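Long-range contacts in separin (Saccharomyces cerevisiae, PDB 5U1T), which is a caspase-like cysteine protease that cleaves a cohesin subunit at the onset of anaphase, allowing chromosomes to segregate: residues H66-N72 with V461-N467; I71-V75 with D126-S130; H78-I82 with E97-L101. One frame throughout, in Å; residues are numbered along the deposited sequence.

One helix, residues 69-87, serves all three contacts, which follow one another along it from its start. Contact 1 is the partly buried one and the most polar: an indole N-H and a guanidinium join the helix start to a loop almost 400 residues further on. Contact 2, a buried one whose centre lies about 11 Å from that of contact 1 and which shares I71 and N72 with it, has no hydrogen bond across it; an amide stacks on a tyrosine. Contact 3, also buried, pairs the helix with its sequence neighbour through aliphatic side chains and one histidine-carboxylate bond. Contacts 2 and 3 touch where Y128 meets L101. All lie away from the cysteine assigned to the active site by similarity.

Contact 1 of 3, residues H66-N72 with V461-N467; sequences HMWGHIN and VYCMLRN
The indole of W68 is covered on one face by the CA of R466 and on the opposite face by the carbonyl oxygen of H66, while V461 and the backbone of N467 meet its edge; W68 CZ2 in turn lies over one face of the H66 imidazole, toward its rim. R466 CA sits 3.5 Å from the centroid of the five-membered ring of W68, only 14° off its normal, a CH-pi contact. At the rim, W68 NE1 donates a nearly straight bond (175°) to N467 O at 2.8 Å; the oxygen lies in the indole plane, yet the donor stands above the carbonyl plane of N467. W68 CH2 meets V461 CG2 at 3.8 Å. The R466 side chain runs back past the indole and bends at chi3 (64°), which lays its guanidinium face over W68 CB. N72 OD1 then accepts from R466 NH2 at 2.6 Å, and this one amide oxygen is shared by the two terminal nitrogens, NH1 weakly. The methyl CE of M464 approaches the H66 imidazole at its edge, 3.6 Å from CE1, and H66 NE2 is hydrogen-bonded to S500. In the helical domain the contact ties the start of helix 69-87 to the loop between helices 448-458 and 470-485: W124 packs edge-to-face against W68, F472 and V473 of helix 470-485 back M464, and V461 rests on K63 at the end of helix 48-64.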
loop_
_atom_site.group_PDB
_atom_site.type_symbol
_atom_site.label_atom_id
_atom_site.label_comp_id
_atom_site.label_asym_id
_atom_site.label_seq_id
_atom_site.Cartn_x
_atom_site.Cartn_y
_atom_site.Cartn_z
ATOM N N HIS A 66 38.052 14.791 -4.796
ATOM C CA HIS A 66 38.617 13.433 -4.843
ATOM C C HIS A 66 39.397 13.054 -6.124
ATOM O O HIS A 66 39.547 11.882 -6.434
ATOM C CB HIS A 66 37.485 12.416 -4.604
ATOM C CG HIS A 66 37.021 12.363 -3.180
ATOM N ND1 HIS A 66 36.769 11.178 -2.522
ATOM C CD2 HIS A 66 36.804 13.348 -2.280
ATOM C CE1 HIS A 66 36.410 11.438 -1.276
ATOM N NE2 HIS A 66 36.427 12.747 -1.108
ATOM N N MET A 67 39.913 14.036 -6.848
ATOM C CA MET A 67 40.636 13.787 -8.091
ATOM C C MET A 67 42.126 13.492 -7.835
ATOM O O MET A 67 42.992 14.346 -8.078
ATOM C CB MET A 67 40.491 14.997 -9.010
ATOM C CG MET A 67 39.127 15.158 -9.597
ATOM S SD MET A 67 38.814 13.767 -10.705
ATOM C CE MET A 67 39.373 14.442 -12.263
ATOM N N TRP A 68 42.433 12.299 -7.341
ATOM C CA TRP A 68 43.739 12.059 -6.727
ATOM C C TRP A 68 44.894 12.014 -7.723
ATOM O O TRP A 68 46.032 12.323 -7.378
ATOM C CB TRP A 68 43.730 10.751 -5.936
ATOM C CG TRP A 68 42.453 10.446 -5.132
ATOM C CD1 TRP A 68 41.630 9.357 -5.277
ATOM C CD2 TRP A 68 41.907 11.208 -4.041
ATOM N NE1 TRP A 68 40.614 9.401 -4.358
ATOM C CE2 TRP A 68 40.749 10.529 -3.596
ATOM C CE3 TRP A 68 42.268 12.401 -3.416
ATOM C CZ2 TRP A 68 39.965 11.001 -2.540
ATOM C CZ3 TRP A 68 41.479 12.875 -2.375
ATOM C CH2 TRP A 68 40.342 12.177 -1.948
ATOM N N GLY A 69 44.601 11.619 -8.953
ATOM C CA GLY A 69 45.613 11.388 -9.958
ATOM C C GLY A 69 46.157 12.687 -10.472
ATOM O O GLY A 69 47.285 12.740 -10.949
ATOM N N HIS A 70 45.387 13.757 -10.346
ATOM C CA HIS A 70 45.902 15.055 -10.750
ATOM C C HIS A 70 46.848 15.646 -9.697
ATOM O O HIS A 70 47.602 16.584 -9.971
ATOM C CB HIS A 70 44.760 16.011 -11.031
ATOM C CG HIS A 70 44.193 15.882 -12.406
ATOM N ND1 HIS A 70 43.319 14.876 -12.763
ATOM C CD2 HIS A 70 44.369 16.639 -13.513
ATOM C CE1 HIS A 70 42.982 15.021 -14.032
ATOM N NE2 HIS A 70 43.605 16.084 -14.509
ATOM N N ILE A 71 46.811 15.094 -8.492
ATOM C CA ILE A 71 47.764 15.507 -7.484
ATOM C C ILE A 71 49.170 15.075 -7.930
ATOM O O ILE A 71 50.133 15.824 -7.802
ATOM C CB ILE A 71 47.404 14.926 -6.108
ATOM C CG1 ILE A 71 46.045 15.440 -5.666
ATOM C CG2 ILE A 71 48.400 15.349 -5.070
ATOM C CD1 ILE A 71 45.487 14.691 -4.488
ATOM N N ASN A 72 49.276 13.873 -8.489
ATOM C CA ASN A 72 50.567 13.356 -8.944
ATOM C C ASN A 72 51.209 14.252 -9.981
ATOM O O ASN A 72 52.422 14.528 -9.950
ATOM C CB ASN A 72 50.414 11.962 -9.556
ATOM C CG ASN A 72 49.782 10.973 -8.613
ATOM O OD1 ASN A 72 48.724 11.230 -8.017
ATOM N ND2 ASN A 72 50.424 9.825 -8.468
ATOM N N VAL A 461 39.789 13.513 5.182
ATOM C CA VAL A 461 39.946 13.090 3.795
ATOM C C VAL A 461 41.103 12.104 3.506
ATOM O O VAL A 461 40.975 11.303 2.578
ATOM C CB VAL A 461 40.114 14.310 2.873
ATOM C CG1 VAL A 461 41.453 14.921 3.045
ATOM C CG2 VAL A 461 39.930 13.911 1.434
ATOM N N TYR A 462 42.208 12.115 4.261
ATOM C CA TYR A 462 43.300 11.197 3.928
ATOM C C TYR A 462 42.889 9.786 4.310
ATOM O O TYR A 462 43.526 8.816 3.917
ATOM C CB TYR A 462 44.648 11.594 4.593
ATOM C CG TYR A 462 45.195 12.876 4.017
ATOM C CD1 TYR A 462 45.805 12.892 2.764
ATOM C CD2 TYR A 462 45.053 14.075 4.691
ATOM C CE1 TYR A 462 46.279 14.069 2.212
ATOM C CE2 TYR A 462 45.498 15.242 4.153
ATOM C CZ TYR A 462 46.124 15.244 2.918
ATOM O OH TYR A 462 46.583 16.431 2.384
ATOM N N CYS A 463 41.795 9.668 5.047
ATOM C CA CYS A 463 41.208 8.355 5.298
ATOM C C CYS A 463 40.632 7.691 4.030
ATOM O O CYS A 463 40.429 6.482 4.018
ATOM C CB CYS A 463 40.129 8.459 6.373
ATOM S SG CYS A 463 40.773 8.517 8.063
ATOM N N MET A 464 40.395 8.467 2.972
ATOM C CA MET A 464 39.952 7.899 1.703
ATOM C C MET A 464 41.008 7.024 1.030
ATOM O O MET A 464 40.675 6.259 0.123
ATOM C CB MET A 464 39.535 9.000 0.735
ATOM C CG MET A 464 38.496 9.969 1.297
ATOM S SD MET A 464 36.923 9.220 1.790
ATOM C CE MET A 464 36.642 8.241 0.347
ATOM N N LEU A 465 42.261 7.122 1.475
ATOM C CA LEU A 465 43.370 6.345 0.918
ATOM C C LEU A 465 43.439 6.364 -0.605
ATOM O O LEU A 465 43.736 5.346 -1.220
ATOM C CB LEU A 465 43.302 4.899 1.396
ATOM C CG LEU A 465 43.617 4.626 2.867
ATOM C CD1 LEU A 465 43.484 3.141 3.160
ATOM C CD2 LEU A 465 45.029 5.112 3.258
ATOM N N ARG A 466 43.183 7.530 -1.195
ATOM C CA ARG A 466 43.192 7.721 -2.648
ATOM C C ARG A 466 42.255 6.756 -3.387
ATOM O O ARG A 466 42.561 6.276 -4.483
ATOM C CB ARG A 466 44.613 7.588 -3.207
ATOM C CG ARG A 466 45.526 8.754 -2.872
ATOM C CD ARG A 466 46.891 8.588 -3.495
ATOM N NE ARG A 466 46.848 8.600 -4.955
ATOM C CZ ARG A 466 47.139 9.650 -5.719
ATOM N NH1 ARG A 466 47.497 10.804 -5.178
ATOM N NH2 ARG A 466 47.070 9.547 -7.035
ATOM N N ASN A 467 41.110 6.486 -2.774
ATOM C CA ASN A 467 40.115 5.617 -3.357
ATOM C C ASN A 467 39.228 6.396 -4.323
ATOM O O ASN A 467 38.675 7.434 -3.976
ATOM C CB ASN A 467 39.277 4.970 -2.262
ATOM C CG ASN A 467 38.353 3.906 -2.796
ATOM O OD1 ASN A 467 37.394 4.201 -3.509
ATOM N ND2 ASN A 467 38.632 2.659 -2.443
#

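Contact 2 of 3, residues I71-V75 with D126-S130; sequences INSTV and DYYLS
The N72 side chain passes over one face of the Y127 ring and can be followed outward atom by atom. Its CB begins near the rim, 3.6 Å from Y127 CE1. CG comes next, 3.4 Å from Y127 CZ, and there the chain forks: OD1 turns to the hydroxyl end of the ring and is held by R466, whereas ND2 lies over the ring centre, 3.2 Å above the plane. Amide and ring are only 8° from parallel, which makes this a stacked amide-aromatic pair. The Y127 hydroxyl reaches the helix backbone at N72 and lodges between the side chains of I71 and V75: OH is 3.5 Å from I71 CG2 and 3.8 Å from V75 CG2. This is a helix flank meeting the entrance to another helix, for Y128 occupies the N-cap position of helix 129-142 in the all-helical region. Y127 takes the chi1 of 63° that sets CG between its backbone N and carbonyl carbon, and the ring is thereby directed at helix 69-87. A serine in place of Y127 lacks the ring, and the N72 amide, with no surface to stack on, would probably be held in its orientation less firmly. One turn along, V75 CG1 packs 3.8 Å from Y128 CD2, and the hydroxyl of Y128 is hydrogen-bonded to T105 and N106.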
loop_
_atom_site.group_PDB
_atom_site.type_symbol
_atom_site.label_atom_id
_atom_site.label_comp_id
_atom_site.label_asym_id
_atom_site.label_seq_id
_atom_site.Cartn_x
_atom_site.Cartn_y
_atom_site.Cartn_z
ATOM N N ILE A 71 46.811 15.094 -8.492
ATOM C CA ILE A 71 47.764 15.507 -7.484
ATOM C C ILE A 71 49.170 15.075 -7.930
ATOM O O ILE A 71 50.133 15.824 -7.802
ATOM C CB ILE A 71 47.404 14.926 -6.108
ATOM C CG1 ILE A 71 46.045 15.440 -5.666
ATOM C CG2 ILE A 71 48.400 15.349 -5.070
ATOM C CD1 ILE A 71 45.487 14.691 -4.488
ATOM N N ASN A 72 49.276 13.873 -8.489
ATOM C CA ASN A 72 50.567 13.356 -8.944
ATOM C C ASN A 72 51.209 14.252 -9.981
ATOM O O ASN A 72 52.422 14.528 -9.950
ATOM C CB ASN A 72 50.414 11.962 -9.556
ATOM C CG ASN A 72 49.782 10.973 -8.613
ATOM O OD1 ASN A 72 48.724 11.230 -8.017
ATOM N ND2 ASN A 72 50.424 9.825 -8.468
ATOM N N SER A 73 50.395 14.680 -10.935
ATOM C CA SER A 73 50.918 15.429 -12.049
ATOM C C SER A 73 51.301 16.829 -11.565
ATOM O O SER A 73 52.242 17.433 -12.092
ATOM C CB SER A 73 49.909 15.469 -13.190
ATOM O OG SER A 73 49.058 16.575 -13.030
ATOM N N THR A 74 50.606 17.308 -10.531
ATOM C CA THR A 74 50.899 18.597 -9.889
ATOM C C THR A 74 52.177 18.561 -9.037
ATOM O O THR A 74 52.982 19.493 -9.049
ATOM C CB THR A 74 49.706 19.037 -9.004
ATOM O OG1 THR A 74 48.584 19.319 -9.842
ATOM C CG2 THR A 74 50.028 20.278 -8.183
ATOM N N VAL A 75 52.340 17.481 -8.281
ATOM C CA VAL A 75 53.533 17.239 -7.490
ATOM C C VAL A 75 54.776 17.198 -8.384
ATOM O O VAL A 75 55.847 17.693 -8.018
ATOM C CB VAL A 75 53.374 15.925 -6.694
ATOM C CG1 VAL A 75 54.707 15.307 -6.329
ATOM C CG2 VAL A 75 52.528 16.177 -5.456
ATOM N N ASP A 126 53.842 7.948 -1.668
ATOM C CA ASP A 126 54.893 6.952 -1.953
ATOM C C ASP A 126 55.411 6.984 -3.399
ATOM O O ASP A 126 56.382 6.312 -3.734
ATOM C CB ASP A 126 54.417 5.538 -1.598
ATOM C CG ASP A 126 53.261 5.082 -2.436
ATOM O OD1 ASP A 126 52.903 5.793 -3.403
ATOM O OD2 ASP A 126 52.716 3.991 -2.134
ATOM N N TYR A 127 54.758 7.773 -4.242
ATOM C CA TYR A 127 55.212 7.976 -5.609
ATOM C C TYR A 127 56.178 9.165 -5.748
ATOM O O TYR A 127 56.610 9.477 -6.844
ATOM C CB TYR A 127 53.992 8.158 -6.529
ATOM C CG TYR A 127 53.131 9.379 -6.256
ATOM C CD1 TYR A 127 53.399 10.594 -6.884
ATOM C CD2 TYR A 127 52.039 9.322 -5.380
ATOM C CE1 TYR A 127 52.609 11.718 -6.651
ATOM C CE2 TYR A 127 51.228 10.448 -5.145
ATOM C CZ TYR A 127 51.519 11.637 -5.790
ATOM O OH TYR A 127 50.755 12.762 -5.575
ATOM N N TYR A 128 56.503 9.837 -4.648
ATOM C CA TYR A 128 57.483 10.929 -4.695
ATOM C C TYR A 128 58.395 11.005 -3.456
ATOM O O TYR A 128 59.449 11.651 -3.500
ATOM C CB TYR A 128 56.776 12.288 -4.879
ATOM C CG TYR A 128 55.998 12.786 -3.659
ATOM C CD1 TYR A 128 56.652 13.375 -2.575
ATOM C CD2 TYR A 128 54.612 12.664 -3.594
ATOM C CE1 TYR A 128 55.946 13.815 -1.457
ATOM C CE2 TYR A 128 53.899 13.119 -2.492
ATOM C CZ TYR A 128 54.567 13.695 -1.421
ATOM O OH TYR A 128 53.869 14.152 -0.313
ATOM N N LEU A 129 57.975 10.363 -2.363
ATOM C CA LEU A 129 58.600 10.546 -1.053
ATOM C C LEU A 129 60.112 10.295 -1.097
ATOM O O LEU A 129 60.901 11.102 -0.612
ATOM C CB LEU A 129 57.943 9.632 -0.008
ATOM C CG LEU A 129 58.518 9.795 1.406
ATOM C CD1 LEU A 129 58.277 11.205 1.942
ATOM C CD2 LEU A 129 57.967 8.756 2.359
ATOM N N SER A 130 60.470 9.151 -1.667
ATOM C CA SER A 130 61.830 8.813 -2.045
ATOM C C SER A 130 62.583 9.988 -2.649
ATOM O O SER A 130 63.631 10.376 -2.143
ATOM C CB SER A 130 61.801 7.646 -3.034
ATOM O OG SER A 130 62.967 7.597 -3.847
#

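Contact 3 of 3, residues H78-I82 with E97-L101; sequences HLMII and EIIFL
The imidazole of H78 and the side chain of L101 reach across from their two helices and overlap, the leucine lying along one face of the ring. L101 CB is 3.7 Å from the H78 ring centroid and 26° off the normal, a CH-pi contact, and L101 CD1 reaches H78 CG at 3.4 Å. The H78 side chain extends with CG anti to the backbone N (chi1 -159°), which carries the ring across to helix 91-103. There the edge of the imidazole meets E97: NE2 donates to OE1 at 2.6 Å, nearly in the ring plane. F100 CD2 also approaches this rim, 3.6 Å from H78 CE1. Next to H78, L79 CD2 closes on L101 CD1 at 3.7 Å; a turn further along, I82 lies athwart I98, with CD1 3.7 Å from I98 CG1. The two local axes run 10.0 Å apart and almost antiparallel, at 167°, as befits a helical hairpin of consecutive helices, flanked by helices 48-64 and 129-142. Both members of the polar pair are buried, and H78 ND1 is hydrogen-bonded to Y59 OH, so both ring nitrogens have partners. Because D52 brings a second carboxylate close to E97 OE2, the local negative charge could favour a protonated H78, or raise the pKa of E97 or D52 so that one of them keeps a proton.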
loop_
_atom_site.group_PDB
_atom_site.type_symbol
_atom_site.label_atom_id
_atom_site.label_comp_id
_atom_site.label_asym_id
_atom_site.label_seq_id
_atom_site.Cartn_x
_atom_site.Cartn_y
_atom_site.Cartn_z
ATOM N N HIS A 78 55.733 20.516 -9.128
ATOM C CA HIS A 78 56.228 21.110 -7.902
ATOM C C HIS A 78 57.680 20.663 -7.638
ATOM O O HIS A 78 58.528 21.470 -7.229
ATOM C CB HIS A 78 55.296 20.736 -6.749
ATOM C CG HIS A 78 55.394 21.642 -5.561
ATOM N ND1 HIS A 78 54.472 21.631 -4.545
ATOM C CD2 HIS A 78 56.321 22.570 -5.228
ATOM C CE1 HIS A 78 54.812 22.524 -3.632
ATOM N NE2 HIS A 78 55.932 23.100 -4.019
ATOM N N LEU A 79 57.953 19.378 -7.888
ATOM C CA LEU A 79 59.294 18.813 -7.733
ATOM C C LEU A 79 60.270 19.504 -8.660
ATOM O O LEU A 79 61.405 19.757 -8.286
ATOM C CB LEU A 79 59.299 17.319 -8.016
ATOM C CG LEU A 79 58.720 16.419 -6.938
ATOM C CD1 LEU A 79 58.901 14.963 -7.323
ATOM C CD2 LEU A 79 59.348 16.721 -5.596
ATOM N N MET A 80 59.809 19.821 -9.863
ATOM C CA MET A 80 60.634 20.530 -10.817
ATOM C C MET A 80 60.904 21.952 -10.342
ATOM O O MET A 80 61.980 22.487 -10.568
ATOM C CB MET A 80 59.984 20.540 -12.202
ATOM C CG MET A 80 60.952 20.919 -13.340
ATOM S SD MET A 80 62.510 19.971 -13.361
ATOM C CE MET A 80 63.388 20.691 -14.760
ATOM N N ILE A 81 59.932 22.560 -9.676
ATOM C CA ILE A 81 60.104 23.904 -9.112
ATOM C C ILE A 81 61.194 23.924 -8.046
ATOM O O ILE A 81 62.035 24.830 -8.010
ATOM C CB ILE A 81 58.786 24.419 -8.512
ATOM C CG1 ILE A 81 57.802 24.720 -9.645
ATOM C CG2 ILE A 81 59.033 25.639 -7.623
ATOM C CD1 ILE A 81 56.480 25.199 -9.196
ATOM N N ILE A 82 61.169 22.909 -7.191
ATOM C CA ILE A 82 62.160 22.754 -6.142
ATOM C C ILE A 82 63.577 22.596 -6.720
ATOM O O ILE A 82 64.496 23.286 -6.273
ATOM C CB ILE A 82 61.799 21.550 -5.223
ATOM C CG1 ILE A 82 60.498 21.848 -4.466
ATOM C CG2 ILE A 82 62.931 21.217 -4.245
ATOM C CD1 ILE A 82 59.908 20.657 -3.733
ATOM N N GLU A 97 59.808 25.112 0.081
ATOM C CA GLU A 97 58.985 24.535 -0.982
ATOM C C GLU A 97 58.758 23.029 -0.813
ATOM O O GLU A 97 57.676 22.531 -1.129
ATOM C CB GLU A 97 59.601 24.785 -2.354
ATOM C CG GLU A 97 59.321 26.150 -2.907
ATOM C CD GLU A 97 57.866 26.349 -3.208
ATOM O OE1 GLU A 97 57.139 25.336 -3.373
ATOM O OE2 GLU A 97 57.447 27.521 -3.278
ATOM N N ILE A 98 59.777 22.318 -0.334
ATOM C CA ILE A 98 59.697 20.888 -0.053
ATOM C C ILE A 98 58.654 20.627 1.029
ATOM O O ILE A 98 57.735 19.810 0.871
ATOM C CB ILE A 98 61.077 20.324 0.400
ATOM C CG1 ILE A 98 62.040 20.202 -0.793
ATOM C CG2 ILE A 98 60.931 19.006 1.149
ATOM C CD1 ILE A 98 63.283 19.393 -0.504
ATOM N N ILE A 99 58.816 21.337 2.140
ATOM C CA ILE A 99 57.867 21.303 3.248
ATOM C C ILE A 99 56.420 21.626 2.794
ATOM O O ILE A 99 55.487 20.922 3.165
ATOM C CB ILE A 99 58.354 22.266 4.359
ATOM C CG1 ILE A 99 59.590 21.650 5.006
ATOM C CG2 ILE A 99 57.271 22.534 5.393
ATOM C CD1 ILE A 99 60.407 22.609 5.866
ATOM N N PHE A 100 56.275 22.661 1.968
ATOM C CA PHE A 100 55.001 23.064 1.385
ATOM C C PHE A 100 54.381 21.926 0.572
ATOM O O PHE A 100 53.217 21.585 0.766
ATOM C CB PHE A 100 55.215 24.306 0.522
ATOM C CG PHE A 100 53.974 24.829 -0.152
ATOM C CD1 PHE A 100 52.759 24.882 0.515
ATOM C CD2 PHE A 100 54.040 25.326 -1.460
ATOM C CE1 PHE A 100 51.608 25.393 -0.124
ATOM C CE2 PHE A 100 52.906 25.843 -2.097
ATOM C CZ PHE A 100 51.686 25.873 -1.429
ATOM N N LEU A 101 55.181 21.325 -0.308
ATOM C CA LEU A 101 54.746 20.208 -1.135
ATOM C C LEU A 101 54.219 19.064 -0.260
ATOM O O LEU A 101 53.169 18.444 -0.554
ATOM C CB LEU A 101 55.901 19.721 -2.032
ATOM C CG LEU A 101 55.614 18.609 -3.060
ATOM C CD1 LEU A 101 56.557 18.693 -4.257
ATOM C CD2 LEU A 101 55.664 17.200 -2.439
#